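Local atomic coordinates of benzoylformate Decarboxylase (Polynucleobacter necessarius, PDB entry 4K9Q), a protein that binds thiamine diphosphate and a magnesium ion and probably catalyses the decarboxylation of benzoylformate. Residues A234-D242 and R385-A396; Q444-V452 and Y508-G516. All coordinates share one frame; numbering follows the deposited sequence.

Interaction 1 (A234-D242 and R385-A396)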
loop_
_atom_site.group_PDB
_atom_site.type_symbol
_atom_site.label_atom_id
_atom_site.label_comp_id
_atom_site.label_asym_id
_atom_site.label_seq_id
_atom_site.Cartn_x
_atom_site.Cartn_y
_atom_site.Cartn_z
ATOM N N ALA A 234 -14.376 20.159 -18.092
ATOM C CA ALA A 234 -14.437 21.058 -16.948
ATOM C C ALA A 234 -15.734 20.792 -16.188
ATOM O O ALA A 234 -16.828 21.029 -16.699
ATOM C CB ALA A 234 -14.353 22.512 -17.393
ATOM N N GLU A 235 -15.581 20.306 -14.961
ATOM C CA GLU A 235 -16.687 19.846 -14.137
ATOM C C GLU A 235 -17.617 20.978 -13.704
ATOM O O GLU A 235 -18.799 20.743 -13.408
ATOM C CB GLU A 235 -16.131 19.126 -12.901
ATOM C CG GLU A 235 -15.238 20.004 -12.005
ATOM C CD GLU A 235 -13.760 19.898 -12.322
ATOM O OE1 GLU A 235 -13.376 19.704 -13.502
ATOM O OE2 GLU A 235 -12.958 20.025 -11.376
ATOM N N ARG A 236 -17.078 22.197 -13.649
ATOM C CA ARG A 236 -17.835 23.371 -13.229
ATOM C C ARG A 236 -17.440 24.574 -14.069
ATOM O O ARG A 236 -16.257 24.794 -14.340
ATOM C CB ARG A 236 -17.602 23.660 -11.752
ATOM C CG ARG A 236 -18.200 22.601 -10.855
ATOM C CD ARG A 236 -17.799 22.795 -9.437
ATOM N NE ARG A 236 -18.314 24.051 -8.906
ATOM C CZ ARG A 236 -18.136 24.433 -7.652
ATOM N NH1 ARG A 236 -17.463 23.643 -6.829
ATOM N NH2 ARG A 236 -18.626 25.595 -7.228
ATOM N N THR A 237 -18.445 25.335 -14.487
ATOM C CA THR A 237 -18.266 26.436 -15.423
ATOM C C THR A 237 -17.205 27.427 -14.937
ATOM O O THR A 237 -17.316 27.967 -13.841
ATOM C CB THR A 237 -19.602 27.184 -15.605
ATOM O OG1 THR A 237 -20.637 26.238 -15.914
ATOM C CG2 THR A 237 -19.488 28.209 -16.719
ATOM N N PRO A 238 -16.159 27.665 -15.749
ATOM C CA PRO A 238 -15.142 28.609 -15.281
ATOM C C PRO A 238 -15.261 30.032 -15.848
ATOM O O PRO A 238 -14.527 30.910 -15.398
ATOM C CB PRO A 238 -13.840 27.970 -15.774
ATOM C CG PRO A 238 -14.233 27.280 -17.028
ATOM C CD PRO A 238 -15.662 26.808 -16.837
ATOM N N PHE A 239 -16.146 30.256 -16.811
ATOM C CA PHE A 239 -16.226 31.553 -17.481
ATOM C C PHE A 239 -17.644 31.743 -18.054
ATOM O O PHE A 239 -18.262 30.782 -18.526
ATOM C CB PHE A 239 -15.169 31.596 -18.593
ATOM C CG PHE A 239 -14.933 32.967 -19.187
ATOM C CD1 PHE A 239 -15.530 33.333 -20.384
ATOM C CD2 PHE A 239 -14.078 33.866 -18.569
ATOM C CE1 PHE A 239 -15.303 34.587 -20.948
ATOM C CE2 PHE A 239 -13.840 35.120 -19.127
ATOM C CZ PHE A 239 -14.455 35.480 -20.319
ATOM N N PRO A 240 -18.179 32.975 -18.003
ATOM C CA PRO A 240 -19.541 33.160 -18.527
ATOM C C PRO A 240 -19.619 32.769 -20.000
ATOM O O PRO A 240 -18.866 33.282 -20.833
ATOM C CB PRO A 240 -19.793 34.662 -18.351
ATOM C CG PRO A 240 -18.433 35.281 -18.163
ATOM C CD PRO A 240 -17.619 34.226 -17.461
ATOM N N GLU A 241 -20.526 31.857 -20.325
ATOM C CA GLU A 241 -20.491 31.227 -21.642
ATOM C C GLU A 241 -21.179 32.044 -22.735
ATOM O O GLU A 241 -21.152 31.671 -23.916
ATOM C CB GLU A 241 -21.022 29.792 -21.553
ATOM C CG GLU A 241 -20.149 28.973 -20.595
ATOM C CD GLU A 241 -20.555 27.521 -20.466
ATOM O OE1 GLU A 241 -21.731 27.187 -20.733
ATOM O OE2 GLU A 241 -19.679 26.713 -20.080
ATOM N N ASP A 242 -21.788 33.159 -22.343
ATOM C CA ASP A 242 -22.312 34.100 -23.331
ATOM C C ASP A 242 -21.428 35.357 -23.463
ATOM O O ASP A 242 -21.768 36.290 -24.190
ATOM C CB ASP A 242 -23.768 34.468 -23.026
ATOM C CG ASP A 242 -23.951 35.033 -21.633
ATOM O OD1 ASP A 242 -22.972 35.036 -20.849
ATOM O OD2 ASP A 242 -25.078 35.468 -21.313
ATOM N N ARG A 385 -26.119 27.958 -21.959
ATOM C CA ARG A 385 -24.891 28.733 -21.849
ATOM C C ARG A 385 -24.841 29.387 -20.473
ATOM O O ARG A 385 -25.491 30.398 -20.228
ATOM C CB ARG A 385 -24.812 29.750 -22.991
ATOM C CG ARG A 385 -24.942 29.053 -24.334
ATOM C CD ARG A 385 -24.805 29.970 -25.534
ATOM N NE ARG A 385 -24.819 29.176 -26.761
ATOM C CZ ARG A 385 -24.397 29.608 -27.946
ATOM N NH1 ARG A 385 -23.928 30.845 -28.070
ATOM N NH2 ARG A 385 -24.432 28.803 -29.006
ATOM N N ILE A 386 -24.077 28.773 -19.577
ATOM C CA ILE A 386 -24.039 29.142 -18.164
ATOM C C ILE A 386 -23.327 30.474 -17.983
ATOM O O ILE A 386 -22.169 30.612 -18.379
ATOM C CB ILE A 386 -23.283 28.057 -17.364
ATOM C CG1 ILE A 386 -23.897 26.675 -17.647
ATOM C CG2 ILE A 386 -23.262 28.383 -15.868
ATOM C CD1 ILE A 386 -25.348 26.544 -17.237
ATOM N N ASN A 387 -24.006 31.446 -17.376
ATOM C CA ASN A 387 -23.426 32.785 -17.246
ATOM C C ASN A 387 -23.366 33.319 -15.817
ATOM O O ASN A 387 -23.191 34.520 -15.598
ATOM C CB ASN A 387 -24.121 33.783 -18.184
ATOM C CG ASN A 387 -25.589 33.977 -17.863
ATOM O OD1 ASN A 387 -26.084 33.545 -16.818
ATOM N ND2 ASN A 387 -26.296 34.647 -18.765
ATOM N N GLN A 388 -23.484 32.415 -14.850
ATOM C CA GLN A 388 -23.353 32.765 -13.441
ATOM C C GLN A 388 -22.520 31.690 -12.757
ATOM O O GLN A 388 -22.554 30.528 -13.171
ATOM C CB GLN A 388 -24.726 32.873 -12.761
ATOM C CG GLN A 388 -25.620 34.002 -13.271
ATOM C CD GLN A 388 -25.004 35.388 -13.086
ATOM O OE1 GLN A 388 -24.185 35.613 -12.187
ATOM N NE2 GLN A 388 -25.392 36.325 -13.949
ATOM N N PRO A 389 -21.761 32.072 -11.714
ATOM C CA PRO A 389 -21.007 31.090 -10.931
ATOM C C PRO A 389 -21.949 30.175 -10.139
ATOM O O PRO A 389 -23.142 30.484 -9.986
ATOM C CB PRO A 389 -20.189 31.965 -9.963
ATOM C CG PRO A 389 -21.021 33.189 -9.804
ATOM C CD PRO A 389 -21.641 33.431 -11.155
ATOM N N ASP A 390 -21.397 29.058 -9.664
ATOM C CA ASP A 390 -22.100 28.122 -8.785
ATOM C C ASP A 390 -23.474 27.743 -9.313
ATOM O O ASP A 390 -24.451 27.679 -8.556
ATOM C CB ASP A 390 -22.219 28.690 -7.373
ATOM C CG ASP A 390 -20.866 28.893 -6.711
ATOM O OD1 ASP A 390 -19.851 28.367 -7.236
ATOM O OD2 ASP A 390 -20.816 29.578 -5.667
ATOM N N THR A 391 -23.530 27.467 -10.609
ATOM C CA THR A 391 -24.769 27.144 -11.285
ATOM C C THR A 391 -24.704 25.762 -11.944
ATOM O O THR A 391 -25.624 24.951 -11.772
ATOM C CB THR A 391 -25.121 28.265 -12.295
ATOM O OG1 THR A 391 -25.425 29.454 -11.554
ATOM C CG2 THR A 391 -26.314 27.894 -13.177
ATOM N N PHE A 392 -23.615 25.483 -12.663
ATOM C CA PHE A 392 -23.457 24.188 -13.338
ATOM C C PHE A 392 -22.480 23.269 -12.618
ATOM O O PHE A 392 -21.372 23.687 -12.245
ATOM C CB PHE A 392 -23.002 24.364 -14.788
ATOM C CG PHE A 392 -22.695 23.064 -15.479
ATOM C CD1 PHE A 392 -23.722 22.277 -15.982
ATOM C CD2 PHE A 392 -21.385 22.617 -15.609
ATOM C CE1 PHE A 392 -23.443 21.058 -16.610
ATOM C CE2 PHE A 392 -21.103 21.408 -16.231
ATOM C CZ PHE A 392 -22.135 20.632 -16.735
ATOM N N TYR A 393 -22.883 22.012 -12.449
ATOM C CA TYR A 393 -22.033 21.024 -11.791
ATOM C C TYR A 393 -22.117 19.671 -12.481
ATOM O O TYR A 393 -23.217 19.198 -12.816
ATOM C CB TYR A 393 -22.484 20.812 -10.346
ATOM C CG TYR A 393 -22.428 22.015 -9.440
ATOM C CD1 TYR A 393 -23.416 22.997 -9.491
ATOM C CD2 TYR A 393 -21.402 22.156 -8.512
ATOM C CE1 TYR A 393 -23.370 24.097 -8.638
ATOM C CE2 TYR A 393 -21.348 23.245 -7.660
ATOM C CZ TYR A 393 -22.334 24.210 -7.731
ATOM O OH TYR A 393 -22.294 25.300 -6.889
ATOM N N THR A 394 -20.968 19.029 -12.654
ATOM C CA THR A 394 -20.928 17.620 -13.039
ATOM C C THR A 394 -19.680 17.017 -12.377
ATOM O O THR A 394 -18.963 17.706 -11.630
ATOM C CB THR A 394 -20.942 17.431 -14.581
ATOM O OG1 THR A 394 -21.120 16.043 -14.914
ATOM C CG2 THR A 394 -19.657 17.949 -15.216
ATOM N N PHE A 395 -19.428 15.738 -12.621
ATOM C CA PHE A 395 -18.243 15.084 -12.048
ATOM C C PHE A 395 -16.925 15.459 -12.743
ATOM O O PHE A 395 -16.906 15.826 -13.923
ATOM C CB PHE A 395 -18.442 13.555 -11.961
ATOM C CG PHE A 395 -18.896 12.894 -13.257
ATOM C CD1 PHE A 395 -19.469 11.627 -13.224
ATOM C CD2 PHE A 395 -18.712 13.504 -14.485
ATOM C CE1 PHE A 395 -19.886 10.993 -14.390
ATOM C CE2 PHE A 395 -19.129 12.885 -15.668
ATOM C CZ PHE A 395 -19.713 11.621 -15.620
ATOM N N ALA A 396 -15.827 15.407 -11.995
ATOM C CA ALA A 396 -14.504 15.615 -12.582
ATOM C C ALA A 396 -13.911 14.316 -13.120
ATOM O O ALA A 396 -12.900 14.341 -13.832
ATOM C CB ALA A 396 -13.549 16.235 -11.551
HETATM O O HOH W 1 -20.328 25.567 -10.341
HETATM O O HOH W 2 -19.099 27.643 -11.881
#
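R236 sets off with CG beside its backbone N (chi1 -68°) and bends at chi3 (64°), which brings the guanidinium alongside Y393 and turns its edge to D390. CE2 of Y393 lies over one guanidinium face, toward its rim and 3.4 Å from R236 CZ, with the two planes 30° apart. R236 NH2 forms a salt bridge to D390 OD1 (3.0 Å), although the hydrogen bond within it is weak and bent; that oxygen also pairs with R62. A water links R236 NE to the carbonyl of F392. With an alanine in place of R236 the guanidinium is gone, and D390 is likely to depend more on R62 while Y393 CE2 loses its cover. Next to this group, T394 N bonds E235 O at 2.9 Å, and T237 OG1 lies 3.4 Å from I386 CG2. At the other end E241 N donates to I386 O (2.8 Å), and I386 N reaches E241 OE1 from above the carboxylate plane (3.1 Å). Beyond them N387 ND2 gives D242 OD2 a nearly straight bond of 2.9 Å. The junction of central and C-terminal domains is thus mainly polar: charged at R236, main chain and carboxylate at E241, with T237 against I386 and F392 between.

Interaction 2 (Q444-V452 and Y508-G516); sequences QQKTHVIYV and YLEALSFKG
H448 reaches the end of helix 501-513 with its ring, and NE2 donates to A511 O at 2.9 Å, close to the ring plane and fairly straight. With CG anti to the backbone N (chi1 -164°), the imidazole extends from just before the strand to this last turn. One face of the ring receives K515 CA, a CH-pi contact 4.1 Å from the centroid and only 11° off the normal; L512 O lies at the ring edge, 3.1 Å from H448 CE1. A511 O also accepts from F514 N, so two donors share it where the helix ends. Deeper in, I450 points at the helix and its CD1 meets A511 CB at 3.8 Å and L512 CD2 at 3.7 Å, while CG2 comes to the edge of the Y508 ring. On the outer side K515 folds back at chi2 and chi3, carrying NZ to K446 O at 2.6 Å; a long, weak ion pair with E415 also involves NZ. The chain after the helix is held to the strand by V449 N to G516 O (3.3 Å), helped by a CA-H...O contact from H448 to the same oxygen. K515 centres an inverse gamma turn. On the other segment, K446, just past helix 438-445, has the positive phi of a Schellman motif, and T447 leads on toward the strand. The short axes of strand 449-452 and helix 508-513 run almost antiparallel (158°) at 8.8 Å. Helix 501-513 is the connection of a beta-alpha-beta unit between the parallel neighbours 494-497 and 517-523; strand 449-455 lies beside 517-523 and has strand 423-428 on its other side, while V449 and Y451 pack on helix 403-417.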
loop_
_atom_site.group_PDB
_atom_site.type_symbol
_atom_site.label_atom_id
_atom_site.label_comp_id
_atom_site.label_asym_id
_atom_site.label_seq_id
_atom_site.Cartn_x
_atom_site.Cartn_y
_atom_site.Cartn_z
ATOM N N GLN A 444 -37.306 11.976 0.723
ATOM C CA GLN A 444 -37.421 12.019 2.176
ATOM C C GLN A 444 -37.012 13.368 2.759
ATOM O O GLN A 444 -37.589 13.816 3.753
ATOM C CB GLN A 444 -36.614 10.883 2.821
ATOM C CG GLN A 444 -37.193 9.507 2.569
ATOM C CD GLN A 444 -38.563 9.343 3.183
ATOM O OE1 GLN A 444 -38.796 9.740 4.326
ATOM N NE2 GLN A 444 -39.483 8.775 2.423
ATOM N N GLN A 445 -36.021 14.013 2.140
ATOM C CA GLN A 445 -35.560 15.325 2.587
ATOM C C GLN A 445 -36.369 16.465 1.961
ATOM O O GLN A 445 -36.178 17.631 2.309
ATOM C CB GLN A 445 -34.068 15.517 2.280
ATOM C CG GLN A 445 -33.148 14.512 2.961
ATOM C CD GLN A 445 -33.136 14.647 4.481
ATOM O OE1 GLN A 445 -33.134 15.753 5.022
ATOM N NE2 GLN A 445 -33.131 13.515 5.172
ATOM N N LYS A 446 -37.267 16.114 1.046
ATOM C CA LYS A 446 -38.081 17.086 0.307
ATOM C C LYS A 446 -37.235 18.115 -0.447
ATOM O O LYS A 446 -37.594 19.289 -0.529
ATOM C CB LYS A 446 -39.089 17.768 1.246
ATOM C CG LYS A 446 -40.029 16.781 1.919
ATOM C CD LYS A 446 -41.017 17.475 2.842
ATOM C CE LYS A 446 -42.004 16.470 3.408
ATOM N NZ LYS A 446 -41.309 15.356 4.120
ATOM N N THR A 447 -36.124 17.665 -1.019
ATOM C CA THR A 447 -35.299 18.541 -1.853
ATOM C C THR A 447 -35.986 18.844 -3.179
ATOM O O THR A 447 -36.678 17.985 -3.757
ATOM C CB THR A 447 -33.898 17.929 -2.150
ATOM O OG1 THR A 447 -34.056 16.632 -2.740
ATOM C CG2 THR A 447 -33.084 17.799 -0.867
ATOM N N HIS A 448 -35.800 20.067 -3.665
ATOM C CA HIS A 448 -36.379 20.446 -4.946
ATOM C C HIS A 448 -35.399 20.071 -6.051
ATOM O O HIS A 448 -34.474 20.823 -6.370
ATOM C CB HIS A 448 -36.695 21.938 -4.980
ATOM C CG HIS A 448 -37.615 22.327 -6.096
ATOM N ND1 HIS A 448 -38.054 23.620 -6.282
ATOM C CD2 HIS A 448 -38.177 21.591 -7.085
ATOM C CE1 HIS A 448 -38.844 23.665 -7.339
ATOM N NE2 HIS A 448 -38.941 22.445 -7.842
ATOM N N VAL A 449 -35.602 18.878 -6.605
ATOM C CA VAL A 449 -34.708 18.314 -7.605
ATOM C C VAL A 449 -35.561 17.746 -8.715
ATOM O O VAL A 449 -36.512 17.011 -8.458
ATOM C CB VAL A 449 -33.835 17.175 -7.009
ATOM C CG1 VAL A 449 -32.960 16.540 -8.100
ATOM C CG2 VAL A 449 -32.972 17.690 -5.856
ATOM N N ILE A 450 -35.210 18.079 -9.948
ATOM C CA ILE A 450 -35.987 17.661 -11.100
ATOM C C ILE A 450 -35.092 16.848 -12.014
ATOM O O ILE A 450 -34.164 17.388 -12.638
ATOM C CB ILE A 450 -36.521 18.882 -11.875
ATOM C CG1 ILE A 450 -37.380 19.756 -10.957
ATOM C CG2 ILE A 450 -37.328 18.439 -13.100
ATOM C CD1 ILE A 450 -37.744 21.086 -11.565
ATOM N N TYR A 451 -35.346 15.545 -12.074
ATOM C CA TYR A 451 -34.566 14.672 -12.936
ATOM C C TYR A 451 -35.240 14.568 -14.284
ATOM O O TYR A 451 -36.378 14.118 -14.374
ATOM C CB TYR A 451 -34.453 13.275 -12.329
ATOM C CG TYR A 451 -33.674 13.236 -11.046
ATOM C CD1 TYR A 451 -34.308 13.009 -9.827
ATOM C CD2 TYR A 451 -32.295 13.420 -11.053
ATOM C CE1 TYR A 451 -33.590 12.962 -8.645
ATOM C CE2 TYR A 451 -31.565 13.385 -9.871
ATOM C CZ TYR A 451 -32.218 13.153 -8.675
ATOM O OH TYR A 451 -31.499 13.106 -7.503
ATOM N N VAL A 452 -34.541 14.996 -15.331
ATOM C CA VAL A 452 -35.030 14.802 -16.687
ATOM C C VAL A 452 -34.204 13.686 -17.301
ATOM O O VAL A 452 -32.991 13.840 -17.503
ATOM C CB VAL A 452 -34.921 16.080 -17.539
ATOM C CG1 VAL A 452 -35.503 15.844 -18.932
ATOM C CG2 VAL A 452 -35.652 17.233 -16.850
ATOM N N TYR A 508 -42.498 19.914 -16.984
ATOM C CA TYR A 508 -41.362 20.648 -16.457
ATOM C C TYR A 508 -41.813 21.850 -15.630
ATOM O O TYR A 508 -41.309 22.081 -14.527
ATOM C CB TYR A 508 -40.423 21.056 -17.596
ATOM C CG TYR A 508 -39.160 21.764 -17.146
ATOM C CD1 TYR A 508 -38.329 21.214 -16.165
ATOM C CD2 TYR A 508 -38.794 22.986 -17.708
ATOM C CE1 TYR A 508 -37.169 21.868 -15.767
ATOM C CE2 TYR A 508 -37.642 23.639 -17.318
ATOM C CZ TYR A 508 -36.836 23.080 -16.339
ATOM O OH TYR A 508 -35.682 23.734 -15.949
ATOM N N LEU A 509 -42.775 22.608 -16.152
ATOM C CA LEU A 509 -43.348 23.721 -15.389
ATOM C C LEU A 509 -43.968 23.235 -14.073
ATOM O O LEU A 509 -43.778 23.846 -13.013
ATOM C CB LEU A 509 -44.386 24.465 -16.236
ATOM C CG LEU A 509 -43.766 25.204 -17.423
ATOM C CD1 LEU A 509 -44.837 25.918 -18.222
ATOM C CD2 LEU A 509 -42.698 26.189 -16.955
ATOM N N GLU A 510 -44.687 22.120 -14.135
ATOM C CA GLU A 510 -45.250 21.522 -12.930
ATOM C C GLU A 510 -44.154 21.150 -11.923
ATOM O O GLU A 510 -44.262 21.449 -10.735
ATOM C CB GLU A 510 -46.093 20.297 -13.277
ATOM C CG GLU A 510 -46.717 19.619 -12.063
ATOM C CD GLU A 510 -47.812 18.636 -12.437
ATOM O OE1 GLU A 510 -48.409 18.795 -13.524
ATOM O OE2 GLU A 510 -48.072 17.703 -11.645
ATOM N N ALA A 511 -43.090 20.508 -12.399
ATOM C CA ALA A 511 -42.001 20.128 -11.502
ATOM C C ALA A 511 -41.336 21.375 -10.885
ATOM O O ALA A 511 -40.947 21.373 -9.719
ATOM C CB ALA A 511 -40.981 19.257 -12.233
ATOM N N LEU A 512 -41.222 22.451 -11.665
ATOM C CA LEU A 512 -40.663 23.698 -11.149
ATOM C C LEU A 512 -41.522 24.314 -10.045
ATOM O O LEU A 512 -41.005 24.989 -9.160
ATOM C CB LEU A 512 -40.441 24.706 -12.280
ATOM C CG LEU A 512 -39.243 24.407 -13.193
ATOM C CD1 LEU A 512 -39.376 25.199 -14.489
ATOM C CD2 LEU A 512 -37.924 24.712 -12.496
ATOM N N SER A 513 -42.833 24.076 -10.095
ATOM C CA SER A 513 -43.746 24.615 -9.088
ATOM C C SER A 513 -43.899 23.702 -7.871
ATOM O O SER A 513 -44.511 24.084 -6.868
ATOM C CB SER A 513 -45.122 24.854 -9.707
ATOM O OG SER A 513 -45.830 23.631 -9.828
ATOM N N PHE A 514 -43.367 22.488 -7.972
ATOM C CA PHE A 514 -43.492 21.492 -6.905
ATOM C C PHE A 514 -42.185 21.396 -6.122
ATOM O O PHE A 514 -41.162 20.958 -6.659
ATOM C CB PHE A 514 -43.862 20.127 -7.513
ATOM C CG PHE A 514 -43.882 18.994 -6.515
ATOM C CD1 PHE A 514 -44.915 18.872 -5.595
ATOM C CD2 PHE A 514 -42.882 18.040 -6.509
ATOM C CE1 PHE A 514 -44.930 17.837 -4.679
ATOM C CE2 PHE A 514 -42.898 16.998 -5.597
ATOM C CZ PHE A 514 -43.922 16.900 -4.678
ATOM N N LYS A 515 -42.220 21.814 -4.858
ATOM C CA LYS A 515 -41.037 21.799 -4.007
ATOM C C LYS A 515 -40.805 20.384 -3.477
ATOM O O LYS A 515 -41.234 20.025 -2.372
ATOM C CB LYS A 515 -41.185 22.798 -2.857
ATOM C CG LYS A 515 -39.876 23.381 -2.359
ATOM C CD LYS A 515 -38.989 22.351 -1.655
ATOM C CE LYS A 515 -39.405 22.138 -0.201
ATOM N NZ LYS A 515 -38.306 21.528 0.620
ATOM N N GLY A 516 -40.134 19.575 -4.286
ATOM C CA GLY A 516 -39.927 18.176 -3.968
ATOM C C GLY A 516 -39.207 17.570 -5.152
ATOM O O GLY A 516 -38.798 18.291 -6.053
#

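Overall arrangement
Interactions 1 and 2 follow one another along the chain and meet the same six-stranded parallel sheet, whose order runs from 392-393 through 368-372, 423-428, 449-455 and 517-523 to 494-497. Interaction 1 attaches the central domain at the outermost strand 392-393; interaction 2 packs a helix on strand 449-455, inside the sheet. Their centres are 22 Å apart and their nearest atoms about 11 Å, so they do not touch. Interaction 1 lies closer to the cofactor: the F395 side chain is about 6 Å from thiamine diphosphate and about 13 Å from the magnesium ion. Interaction 2 is remote from the known sites, although its strand continues toward the magnesium ligands N456 and E458.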